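Local coordinates for protein beta-galactosidase (Bacillus circulans, PDB 4MAD) that probably hydrolyses terminal non-reducing beta-D-galactose residues from beta-D-galactosides, as a member of glycoside hydrolase family 35, at residues A[296-308]-A[459-472]. Numbering follows the deposited sequence.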
# COMPACT_ATOMS: atom_id res chain seq x y z
N TYR A 296 -2.83 3.15 3.77
CA TYR A 296 -2.38 1.86 3.36
C TYR A 296 -1.00 1.79 2.69
O TYR A 296 -0.54 0.77 2.35
CB TYR A 296 -3.39 1.21 2.45
CG TYR A 296 -4.69 0.84 3.11
CD1 TYR A 296 -4.74 -0.01 4.18
CD2 TYR A 296 -5.87 1.30 2.62
CE1 TYR A 296 -5.92 -0.36 4.73
CE2 TYR A 296 -7.03 0.95 3.15
CZ TYR A 296 -7.07 0.12 4.22
OH TYR A 296 -8.27 -0.22 4.75
N ASN A 297 -0.37 2.93 2.55
CA ASN A 297 0.94 2.95 1.94
C ASN A 297 1.97 2.17 2.73
O ASN A 297 1.92 2.13 3.89
CB ASN A 297 1.45 4.33 1.84
CG ASN A 297 1.83 4.90 3.17
OD1 ASN A 297 2.98 4.90 3.53
ND2 ASN A 297 0.89 5.40 3.86
N GLY A 298 2.91 1.58 2.01
CA GLY A 298 4.06 0.93 2.57
C GLY A 298 5.27 1.82 2.80
O GLY A 298 5.17 2.97 2.73
N ALA A 299 6.41 1.23 3.08
CA ALA A 299 7.67 1.91 3.27
C ALA A 299 8.85 1.00 3.05
O ALA A 299 8.70 -0.16 2.97
CB ALA A 299 7.77 2.51 4.61
N ASN A 300 10.01 1.60 2.95
CA ASN A 300 11.25 0.90 2.83
C ASN A 300 12.22 1.47 3.85
O ASN A 300 11.94 2.43 4.51
CB ASN A 300 11.85 1.01 1.44
CG ASN A 300 11.06 0.25 0.42
OD1 ASN A 300 11.18 -0.91 0.30
ND2 ASN A 300 10.23 0.93 -0.24
N HIS A 301 13.32 0.78 4.02
CA HIS A 301 14.38 1.24 4.88
C HIS A 301 15.69 0.91 4.18
O HIS A 301 15.91 -0.18 3.85
CB HIS A 301 14.28 0.51 6.23
CG HIS A 301 14.99 1.20 7.33
ND1 HIS A 301 16.35 1.37 7.33
CD2 HIS A 301 14.55 1.79 8.46
CE1 HIS A 301 16.71 2.01 8.42
NE2 HIS A 301 15.64 2.27 9.12
N ASN A 302 16.57 1.86 3.97
CA ASN A 302 17.82 1.47 3.40
C ASN A 302 18.76 1.17 4.56
O ASN A 302 18.32 0.85 5.61
CB ASN A 302 18.36 2.45 2.36
CG ASN A 302 18.53 3.82 2.88
OD1 ASN A 302 18.67 4.76 2.12
ND2 ASN A 302 18.50 3.96 4.15
N GLU A 303 19.95 1.20 4.40
CA GLU A 303 20.59 0.87 5.67
C GLU A 303 20.55 2.00 6.70
O GLU A 303 20.84 1.81 7.84
CB GLU A 303 22.04 0.46 5.43
CG GLU A 303 22.20 -0.83 4.63
CD GLU A 303 21.50 -2.01 5.29
OE1 GLU A 303 21.57 -2.12 6.53
OE2 GLU A 303 20.90 -2.82 4.56
N THR A 304 20.23 3.16 6.36
CA THR A 304 20.25 4.29 7.23
C THR A 304 18.88 4.88 7.56
O THR A 304 18.62 5.17 8.69
CB THR A 304 21.18 5.37 6.68
OG1 THR A 304 20.96 6.57 7.39
CG2 THR A 304 20.94 5.64 5.28
N ASP A 305 18.04 5.07 6.55
CA ASP A 305 16.81 5.83 6.61
C ASP A 305 15.54 5.03 6.29
O ASP A 305 15.56 4.17 5.52
CB ASP A 305 16.82 6.93 5.58
CG ASP A 305 17.84 8.01 5.88
OD1 ASP A 305 18.11 8.27 7.04
OD2 ASP A 305 18.35 8.60 4.93
N TYR A 306 14.47 5.40 6.95
CA TYR A 306 13.12 4.95 6.76
C TYR A 306 12.54 5.79 5.62
O TYR A 306 12.71 6.97 5.61
CB TYR A 306 12.31 5.12 8.05
CG TYR A 306 10.81 5.06 7.85
CD1 TYR A 306 10.15 3.87 7.75
CD2 TYR A 306 10.07 6.19 7.72
CE1 TYR A 306 8.81 3.80 7.54
CE2 TYR A 306 8.73 6.14 7.51
CZ TYR A 306 8.09 4.94 7.40
OH TYR A 306 6.76 4.85 7.18
N GLN A 307 11.89 5.16 4.66
CA GLN A 307 11.42 5.85 3.46
C GLN A 307 9.97 5.50 3.14
O GLN A 307 9.68 4.44 2.72
CB GLN A 307 12.30 5.50 2.27
CG GLN A 307 13.76 5.50 2.51
CD GLN A 307 14.55 4.75 1.43
OE1 GLN A 307 14.41 3.59 1.23
NE2 GLN A 307 15.40 5.45 0.76
N PRO A 308 9.08 6.41 3.38
CA PRO A 308 7.67 6.13 3.26
C PRO A 308 7.25 6.30 1.81
O PRO A 308 7.66 7.23 1.19
CB PRO A 308 7.04 7.18 4.17
CG PRO A 308 8.00 8.22 4.22
CD PRO A 308 9.31 7.62 4.15
N MET A 459 3.70 6.44 9.70
CA MET A 459 3.82 6.88 8.32
C MET A 459 3.79 5.74 7.29
O MET A 459 4.00 5.96 6.15
CB MET A 459 5.08 7.72 8.16
CG MET A 459 5.11 8.95 8.99
SD MET A 459 6.62 9.90 8.81
CE MET A 459 6.36 10.60 7.27
N GLY A 460 3.56 4.56 7.81
CA GLY A 460 3.53 3.31 7.08
C GLY A 460 4.53 2.23 7.41
O GLY A 460 5.67 2.50 7.47
N ARG A 461 4.02 1.03 7.64
CA ARG A 461 4.85 -0.07 8.02
C ARG A 461 5.67 -0.58 6.86
O ARG A 461 5.17 -0.78 5.83
CB ARG A 461 4.07 -1.23 8.67
CG ARG A 461 3.48 -0.93 10.01
CD ARG A 461 3.02 -2.13 10.83
NE ARG A 461 2.43 -1.69 12.08
CZ ARG A 461 1.26 -1.12 12.14
NH1 ARG A 461 0.54 -1.00 11.05
NH2 ARG A 461 0.79 -0.71 13.28
N ILE A 462 6.95 -0.78 7.12
CA ILE A 462 7.91 -1.28 6.19
C ILE A 462 7.44 -2.60 5.60
O ILE A 462 6.89 -3.40 6.23
CB ILE A 462 9.28 -1.50 6.88
CG1 ILE A 462 9.91 -0.15 7.13
CG2 ILE A 462 10.20 -2.31 6.04
CD1 ILE A 462 10.94 -0.14 8.15
N ASN A 463 7.65 -2.71 4.31
CA ASN A 463 7.16 -3.83 3.54
C ASN A 463 8.19 -4.70 2.83
O ASN A 463 7.85 -5.52 2.12
CB ASN A 463 6.12 -3.38 2.51
CG ASN A 463 6.70 -2.50 1.40
OD1 ASN A 463 7.24 -2.98 0.39
ND2 ASN A 463 6.57 -1.23 1.60
N TYR A 464 9.46 -4.41 3.05
CA TYR A 464 10.52 -5.13 2.43
C TYR A 464 11.77 -4.97 3.28
O TYR A 464 12.01 -3.93 3.78
CB TYR A 464 10.82 -4.56 1.03
CG TYR A 464 11.92 -5.26 0.31
CD1 TYR A 464 11.67 -6.39 -0.44
CD2 TYR A 464 13.22 -4.78 0.36
CE1 TYR A 464 12.67 -7.05 -1.07
CE2 TYR A 464 14.22 -5.43 -0.29
CZ TYR A 464 13.95 -6.55 -1.02
OH TYR A 464 14.94 -7.17 -1.66
N GLY A 465 12.56 -6.02 3.27
CA GLY A 465 13.83 -6.05 3.98
C GLY A 465 13.80 -6.46 5.44
O GLY A 465 12.84 -6.89 5.93
N PRO A 466 14.93 -6.25 6.09
CA PRO A 466 15.23 -6.84 7.38
C PRO A 466 14.63 -6.08 8.54
O PRO A 466 14.73 -6.52 9.64
CB PRO A 466 16.76 -6.80 7.43
CG PRO A 466 17.14 -5.84 6.47
CD PRO A 466 16.15 -5.79 5.42
N PHE A 467 14.05 -4.93 8.29
CA PHE A 467 13.52 -4.18 9.40
C PHE A 467 12.02 -4.23 9.43
O PHE A 467 11.39 -3.38 9.92
CB PHE A 467 14.07 -2.79 9.44
CG PHE A 467 15.55 -2.76 9.41
CD1 PHE A 467 16.26 -3.36 10.39
CD2 PHE A 467 16.20 -2.26 8.35
CE1 PHE A 467 17.58 -3.36 10.35
CE2 PHE A 467 17.53 -2.27 8.32
CZ PHE A 467 18.21 -2.83 9.35
N VAL A 468 11.48 -5.28 8.86
CA VAL A 468 10.04 -5.41 8.68
C VAL A 468 9.27 -5.55 9.96
O VAL A 468 8.11 -5.35 9.95
CB VAL A 468 9.67 -6.56 7.74
CG1 VAL A 468 10.03 -7.85 8.34
CG2 VAL A 468 8.23 -6.55 7.45
N VAL A 469 9.94 -5.88 11.05
CA VAL A 469 9.22 -5.97 12.30
C VAL A 469 9.13 -4.56 12.83
O VAL A 469 9.97 -4.11 13.56
CB VAL A 469 9.92 -6.87 13.30
CG1 VAL A 469 9.25 -6.81 14.61
CG2 VAL A 469 9.97 -8.26 12.83
N ASP A 470 8.11 -3.86 12.40
CA ASP A 470 8.09 -2.43 12.40
C ASP A 470 6.95 -1.93 13.27
O ASP A 470 5.90 -1.69 12.80
CB ASP A 470 7.95 -1.91 10.97
CG ASP A 470 8.15 -0.42 10.86
OD1 ASP A 470 8.73 0.17 11.73
OD2 ASP A 470 7.81 0.12 9.86
N TYR A 471 7.20 -1.86 14.57
CA TYR A 471 6.25 -1.33 15.52
C TYR A 471 6.11 0.16 15.33
O TYR A 471 7.04 0.81 15.08
CB TYR A 471 6.69 -1.57 16.96
CG TYR A 471 6.65 -3.01 17.40
CD1 TYR A 471 5.50 -3.58 17.84
CD2 TYR A 471 7.77 -3.79 17.34
CE1 TYR A 471 5.45 -4.83 18.24
CE2 TYR A 471 7.72 -5.07 17.72
CZ TYR A 471 6.57 -5.58 18.17
OH TYR A 471 6.53 -6.86 18.53
N LYS A 472 4.92 0.67 15.51
CA LYS A 472 4.65 2.06 15.32
C LYS A 472 4.18 2.77 16.63
O LYS A 472 3.67 2.15 17.54
CB LYS A 472 3.69 2.22 14.16
CG LYS A 472 4.18 1.59 12.91
CD LYS A 472 5.39 2.24 12.45
CE LYS A 472 5.48 2.27 10.94
NZ LYS A 472 6.74 2.65 10.43
O HOH W 1 13.15 -1.82 2.39
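Gly460 O is gripped by two donors. Tyr306 OH donates to Gly460 O over 2.6 Å, in the carbonyl plane and on a lone pair. The ammonium group of Lys472 comes from above that plane, with NZ 3.2 Å from Gly460 O. Lys472 also forms salt bridges to Asp470, 2.8 Å from NZ to OD2, and to Asp418. Asp470 OD2 in turn takes the backbone N-H of Ile462 on its anti lone pair. With CG anti to the backbone N (chi1 163°), the Tyr306 ring reaches across to this loop. The edge of the ring meets Met459 CB beside the hydroxyl, and Tyr306 CD1 lies 4.1 Å from Ile462 CG1. A phenylalanine in place of Tyr306 would probably leave Gly460 O with Lys472 but without its in-plane donor, and the ring less firmly tied to the loop. On the neighbouring strand, Ala299 O accepts the backbone N-H of Asn463 in a nearly straight bond (N to O 3.1 Å, 163° at the hydrogen). Ile462 CD1 rests on His301 CB. The edge of Phe467 points at one face of His301 in a T-shaped pair, with centroids 4.9 Å apart. At the edge of the imidazole, in its plane, His301 ND1 donates to Asn302 O. A water bridges Asn300 OD1, His301 N and Tyr464 O. The contact joins the antiparallel hairpin 299-308 of the family 35 TIM-barrel region to a loop of the first all-beta domain. That loop carries Tyr464, which lines the pocket holding 2-(2-methoxyethoxy)ethanol and whose side chain lies about 4 Å from that of Glu171, the predicted proton donor of the active site.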